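Local coordinates for DUF3992 domain-containing protein (Bacillus cereus, PDB 7A02) that is of unknown function but builds a pilus-like appendage on the endospore, its subunits stacking into a helical, disulfide-linked fibre, at residues 41-54 and 105-117. Numbering follows the deposited sequence.
Sequences ISQDIYASGYLKVD and TGEFCMTIRYTLS
Over one face of the Tyr50 ring sits the CB of Cys109, a CH-pi contact 4.0 Å from the ring centroid, with SG approaching obliquely from farther out. The ring reaches its cross-strand neighbour because CG stands between the backbone N and the carbonyl carbon (chi1 64°). Ile41 CD1, from the preceding loop, likewise lies over one face of Tyr114, whereas Leu51 CD1 meets the Phe108 ring obliquely, 3.7 Å from Phe108 CD1. Tyr50-Cys109 and Leu51-Phe108 illustrate how antiparallel pairs sort by face: strands 46-55 and 104-114 are central in a four-stranded sheet that packs on a second as a beta-sandwich. Ala47, Leu51, Phe108, Met110 and Ile112 point to the core, where Phe87 packs on Phe108 and Met110, while Ile36 and Tyr37 of the second sheet touch Phe108 and Ile112, respectively. On the other face Asp21 of a second subunit forms a salt bridge with Arg113 and a hydrogen bond with Ser48 OG. Ser48 O accepts two bonds, from Thr111 N at 2.9 Å and from Thr111 OG1, which sits above the carbonyl plane. Farther along, Lys52 and Glu107 lie side by side; bends at chi3 and chi4 bring NZ to Glu107 OE1 in a salt bridge, modelled too short to trust in detail.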
loop_
_atom_site.group_PDB
_atom_site.type_symbol
_atom_site.label_atom_id
_atom_site.label_comp_id
_atom_site.label_asym_id
_atom_site.label_seq_id
_atom_site.Cartn_x
_atom_site.Cartn_y
_atom_site.Cartn_z
ATOM N N ILE A 41 21.973 2.637 -37.697
ATOM C CA ILE A 41 21.502 2.758 -36.325
ATOM C C ILE A 41 22.686 3.122 -35.443
ATOM O O ILE A 41 23.119 2.327 -34.606
ATOM C CB ILE A 41 20.845 1.453 -35.853
ATOM C CG1 ILE A 41 21.708 0.252 -36.209
ATOM C CG2 ILE A 41 19.547 1.243 -36.569
ATOM C CD1 ILE A 41 21.209 -1.030 -35.617
ATOM N N SER A 42 23.193 4.338 -35.583
ATOM C CA SER A 42 24.444 4.678 -34.923
ATOM C C SER A 42 24.276 5.002 -33.450
ATOM O O SER A 42 25.230 4.854 -32.682
ATOM C CB SER A 42 25.103 5.863 -35.625
ATOM O OG SER A 42 26.297 6.231 -34.964
ATOM N N GLN A 43 23.092 5.443 -33.036
ATOM C CA GLN A 43 22.925 5.953 -31.682
ATOM C C GLN A 43 22.848 4.845 -30.641
ATOM O O GLN A 43 23.348 5.017 -29.526
ATOM C CB GLN A 43 21.685 6.836 -31.607
ATOM C CG GLN A 43 20.451 6.203 -32.190
ATOM C CD GLN A 43 20.267 6.549 -33.650
ATOM O OE1 GLN A 43 21.166 7.092 -34.289
ATOM N NE2 GLN A 43 19.098 6.237 -34.185
ATOM N N ASP A 44 22.231 3.714 -30.965
ATOM C CA ASP A 44 22.096 2.612 -30.015
ATOM C C ASP A 44 22.581 1.332 -30.681
ATOM O O ASP A 44 21.798 0.606 -31.297
ATOM C CB ASP A 44 20.659 2.470 -29.534
ATOM C CG ASP A 44 19.676 2.350 -30.671
ATOM O OD1 ASP A 44 19.972 2.871 -31.764
ATOM O OD2 ASP A 44 18.617 1.723 -30.475
ATOM N N ILE A 45 23.870 1.050 -30.553
ATOM C CA ILE A 45 24.425 -0.185 -31.077
ATOM C C ILE A 45 25.611 -0.570 -30.211
ATOM O O ILE A 45 26.418 0.277 -29.826
ATOM C CB ILE A 45 24.806 -0.039 -32.568
ATOM C CG1 ILE A 45 25.142 -1.398 -33.160
ATOM C CG2 ILE A 45 25.953 0.918 -32.746
ATOM C CD1 ILE A 45 25.212 -1.397 -34.647
ATOM N N TYR A 46 25.683 -1.850 -29.873
ATOM C CA TYR A 46 26.783 -2.406 -29.102
ATOM C C TYR A 46 27.252 -3.651 -29.827
ATOM O O TYR A 46 26.447 -4.543 -30.104
ATOM C CB TYR A 46 26.347 -2.745 -27.679
ATOM C CG TYR A 46 26.125 -1.543 -26.804
ATOM C CD1 TYR A 46 24.994 -0.766 -26.942
ATOM C CD2 TYR A 46 27.039 -1.195 -25.828
ATOM C CE1 TYR A 46 24.785 0.327 -26.149
ATOM C CE2 TYR A 46 26.836 -0.104 -25.028
ATOM C CZ TYR A 46 25.707 0.653 -25.193
ATOM O OH TYR A 46 25.498 1.749 -24.399
ATOM N N ALA A 47 28.538 -3.716 -30.143
ATOM C CA ALA A 47 29.053 -4.810 -30.948
ATOM C C ALA A 47 30.291 -5.402 -30.305
ATOM O O ALA A 47 31.183 -4.673 -29.878
ATOM C CB ALA A 47 29.375 -4.340 -32.358
ATOM N N SER A 48 30.343 -6.728 -30.255
ATOM C CA SER A 48 31.499 -7.463 -29.767
ATOM C C SER A 48 31.949 -8.441 -30.837
ATOM O O SER A 48 31.137 -8.937 -31.618
ATOM C CB SER A 48 31.185 -8.227 -28.485
ATOM O OG SER A 48 30.835 -7.346 -27.439
ATOM N N GLY A 49 33.245 -8.716 -30.875
ATOM C CA GLY A 49 33.740 -9.666 -31.853
ATOM C C GLY A 49 35.245 -9.749 -31.880
ATOM O O GLY A 49 35.923 -9.302 -30.957
ATOM N N TYR A 50 35.761 -10.344 -32.956
ATOM C CA TYR A 50 37.196 -10.495 -33.141
ATOM C C TYR A 50 37.545 -10.314 -34.607
ATOM O O TYR A 50 36.693 -10.422 -35.490
ATOM C CB TYR A 50 37.705 -11.860 -32.662
ATOM C CG TYR A 50 37.152 -13.039 -33.426
ATOM C CD1 TYR A 50 36.112 -13.785 -32.920
ATOM C CD2 TYR A 50 37.681 -13.414 -34.646
ATOM C CE1 TYR A 50 35.610 -14.853 -33.607
ATOM C CE2 TYR A 50 37.181 -14.479 -35.339
ATOM C CZ TYR A 50 36.145 -15.194 -34.813
ATOM O OH TYR A 50 35.639 -16.266 -35.498
ATOM N N LEU A 51 38.820 -10.040 -34.851
ATOM C CA LEU A 51 39.401 -10.022 -36.183
ATOM C C LEU A 51 40.618 -10.929 -36.177
ATOM O O LEU A 51 41.468 -10.822 -35.286
ATOM C CB LEU A 51 39.808 -8.615 -36.606
ATOM C CG LEU A 51 40.382 -8.515 -38.014
ATOM C CD1 LEU A 51 39.277 -8.277 -39.006
ATOM C CD2 LEU A 51 41.414 -7.424 -38.102
ATOM N N LYS A 52 40.690 -11.820 -37.161
ATOM C CA LYS A 52 41.792 -12.760 -37.308
ATOM C C LYS A 52 42.457 -12.534 -38.654
ATOM O O LYS A 52 41.787 -12.558 -39.690
ATOM C CB LYS A 52 41.305 -14.203 -37.203
ATOM C CG LYS A 52 42.395 -15.214 -37.490
ATOM C CD LYS A 52 42.067 -16.612 -36.988
ATOM C CE LYS A 52 40.628 -17.024 -37.232
ATOM N NZ LYS A 52 40.133 -16.658 -38.586
ATOM N N VAL A 53 43.767 -12.332 -38.642
ATOM C CA VAL A 53 44.544 -12.160 -39.860
ATOM C C VAL A 53 45.172 -13.503 -40.184
ATOM O O VAL A 53 46.054 -13.980 -39.464
ATOM C CB VAL A 53 45.604 -11.065 -39.710
ATOM C CG1 VAL A 53 46.488 -11.035 -40.927
ATOM C CG2 VAL A 53 44.939 -9.729 -39.524
ATOM N N ASP A 54 44.720 -14.116 -41.272
ATOM C CA ASP A 54 45.093 -15.491 -41.579
ATOM C C ASP A 54 46.378 -15.559 -42.394
ATOM O O ASP A 54 47.365 -16.154 -41.954
ATOM C CB ASP A 54 43.949 -16.186 -42.320
ATOM C CG ASP A 54 44.096 -17.688 -42.329
ATOM O OD1 ASP A 54 44.022 -18.299 -41.244
ATOM O OD2 ASP A 54 44.281 -18.260 -43.423
ATOM N N THR A 105 44.521 -11.883 -46.108
ATOM C CA THR A 105 43.143 -12.322 -45.988
ATOM C C THR A 105 42.911 -12.934 -44.619
ATOM O O THR A 105 43.840 -13.426 -43.968
ATOM C CB THR A 105 42.756 -13.319 -47.079
ATOM O OG1 THR A 105 41.338 -13.510 -47.058
ATOM C CG2 THR A 105 43.415 -14.648 -46.842
ATOM N N GLY A 106 41.654 -12.893 -44.201
ATOM C CA GLY A 106 41.294 -13.364 -42.880
ATOM C C GLY A 106 39.797 -13.383 -42.678
ATOM O O GLY A 106 39.027 -13.323 -43.635
ATOM N N GLU A 107 39.393 -13.452 -41.412
ATOM C CA GLU A 107 37.996 -13.577 -41.025
ATOM C C GLU A 107 37.548 -12.365 -40.219
ATOM O O GLU A 107 38.355 -11.538 -39.796
ATOM C CB GLU A 107 37.770 -14.847 -40.206
ATOM C CG GLU A 107 37.791 -16.111 -41.021
ATOM C CD GLU A 107 37.558 -17.342 -40.178
ATOM O OE1 GLU A 107 38.551 -17.983 -39.776
ATOM O OE2 GLU A 107 36.383 -17.667 -39.913
ATOM N N PHE A 108 36.237 -12.269 -40.008
ATOM C CA PHE A 108 35.667 -11.175 -39.225
ATOM C C PHE A 108 34.309 -11.604 -38.699
ATOM O O PHE A 108 33.397 -11.855 -39.491
ATOM C CB PHE A 108 35.543 -9.922 -40.073
ATOM C CG PHE A 108 34.928 -8.761 -39.361
ATOM C CD1 PHE A 108 35.650 -8.045 -38.433
ATOM C CD2 PHE A 108 33.638 -8.368 -39.639
ATOM C CE1 PHE A 108 35.092 -6.975 -37.786
ATOM C CE2 PHE A 108 33.079 -7.298 -38.993
ATOM C CZ PHE A 108 33.807 -6.602 -38.068
ATOM N N CYS A 109 34.172 -11.680 -37.380
ATOM C CA CYS A 109 32.944 -12.098 -36.718
ATOM C C CYS A 109 32.472 -11.008 -35.772
ATOM O O CYS A 109 33.283 -10.375 -35.096
ATOM C CB CYS A 109 33.155 -13.392 -35.941
ATOM S SG CYS A 109 31.868 -13.775 -34.739
ATOM N N MET A 110 31.158 -10.794 -35.714
ATOM C CA MET A 110 30.631 -9.730 -34.869
ATOM C C MET A 110 29.198 -10.022 -34.453
ATOM O O MET A 110 28.367 -10.371 -35.293
ATOM C CB MET A 110 30.702 -8.388 -35.595
ATOM C CG MET A 110 29.966 -7.272 -34.906
ATOM S SD MET A 110 29.945 -5.759 -35.872
ATOM C CE MET A 110 31.630 -5.227 -35.666
ATOM N N THR A 111 28.913 -9.863 -33.162
ATOM C CA THR A 111 27.558 -9.923 -32.629
ATOM C C THR A 111 27.097 -8.523 -32.254
ATOM O O THR A 111 27.853 -7.750 -31.665
ATOM C CB THR A 111 27.465 -10.830 -31.403
ATOM O OG1 THR A 111 28.467 -10.458 -30.456
ATOM C CG2 THR A 111 27.657 -12.269 -31.788
ATOM N N ILE A 112 25.851 -8.211 -32.584
ATOM C CA ILE A 112 25.329 -6.852 -32.537
ATOM C C ILE A 112 24.094 -6.827 -31.652
ATOM O O ILE A 112 23.189 -7.645 -31.826
ATOM C CB ILE A 112 24.982 -6.348 -33.947
ATOM C CG1 ILE A 112 26.203 -6.442 -34.851
ATOM C CG2 ILE A 112 24.463 -4.943 -33.894
ATOM C CD1 ILE A 112 25.864 -6.630 -36.296
ATOM N N ARG A 113 24.047 -5.886 -30.719
ATOM C CA ARG A 113 22.896 -5.702 -29.849
ATOM C C ARG A 113 22.227 -4.374 -30.154
ATOM O O ARG A 113 22.897 -3.347 -30.266
ATOM C CB ARG A 113 23.300 -5.724 -28.382
ATOM C CG ARG A 113 23.158 -7.054 -27.719
ATOM C CD ARG A 113 23.783 -7.014 -26.349
ATOM N NE ARG A 113 23.952 -8.334 -25.755
ATOM C CZ ARG A 113 22.964 -9.168 -25.464
ATOM N NH1 ARG A 113 21.704 -8.831 -25.689
ATOM N NH2 ARG A 113 23.240 -10.344 -24.926
ATOM N N TYR A 114 20.907 -4.388 -30.285
ATOM C CA TYR A 114 20.189 -3.126 -30.368
ATOM C C TYR A 114 18.847 -3.269 -29.670
ATOM O O TYR A 114 18.190 -4.307 -29.763
ATOM C CB TYR A 114 20.010 -2.642 -31.812
ATOM C CG TYR A 114 19.512 -3.668 -32.791
ATOM C CD1 TYR A 114 20.353 -4.637 -33.296
ATOM C CD2 TYR A 114 18.206 -3.646 -33.234
ATOM C CE1 TYR A 114 19.903 -5.564 -34.190
ATOM C CE2 TYR A 114 17.750 -4.568 -34.132
ATOM C CZ TYR A 114 18.602 -5.526 -34.605
ATOM O OH TYR A 114 18.152 -6.456 -35.506
ATOM N N THR A 115 18.481 -2.230 -28.934
ATOM C CA THR A 115 17.293 -2.220 -28.084
ATOM C C THR A 115 16.099 -1.582 -28.771
ATOM O O THR A 115 15.438 -0.716 -28.209
ATOM C CB THR A 115 17.607 -1.505 -26.775
ATOM O OG1 THR A 115 16.415 -1.391 -25.988
ATOM C CG2 THR A 115 18.196 -0.121 -27.039
ATOM N N LEU A 116 15.776 -2.007 -29.985
ATOM C CA LEU A 116 14.631 -1.433 -30.679
ATOM C C LEU A 116 13.543 -2.462 -30.934
ATOM O O LEU A 116 12.419 -2.297 -30.453
ATOM C CB LEU A 116 15.095 -0.793 -31.991
ATOM C CG LEU A 116 15.821 0.544 -31.844
ATOM C CD1 LEU A 116 16.873 0.713 -32.926
ATOM C CD2 LEU A 116 14.826 1.693 -31.880
ATOM N N SER A 117 13.852 -3.534 -31.648
ATOM C CA SER A 117 12.860 -4.530 -31.994
ATOM C C SER A 117 13.538 -5.769 -32.541
ATOM O O SER A 117 13.742 -5.877 -33.746
ATOM C CB SER A 117 11.883 -3.988 -33.028
ATOM O OG SER A 117 12.467 -4.019 -34.316
#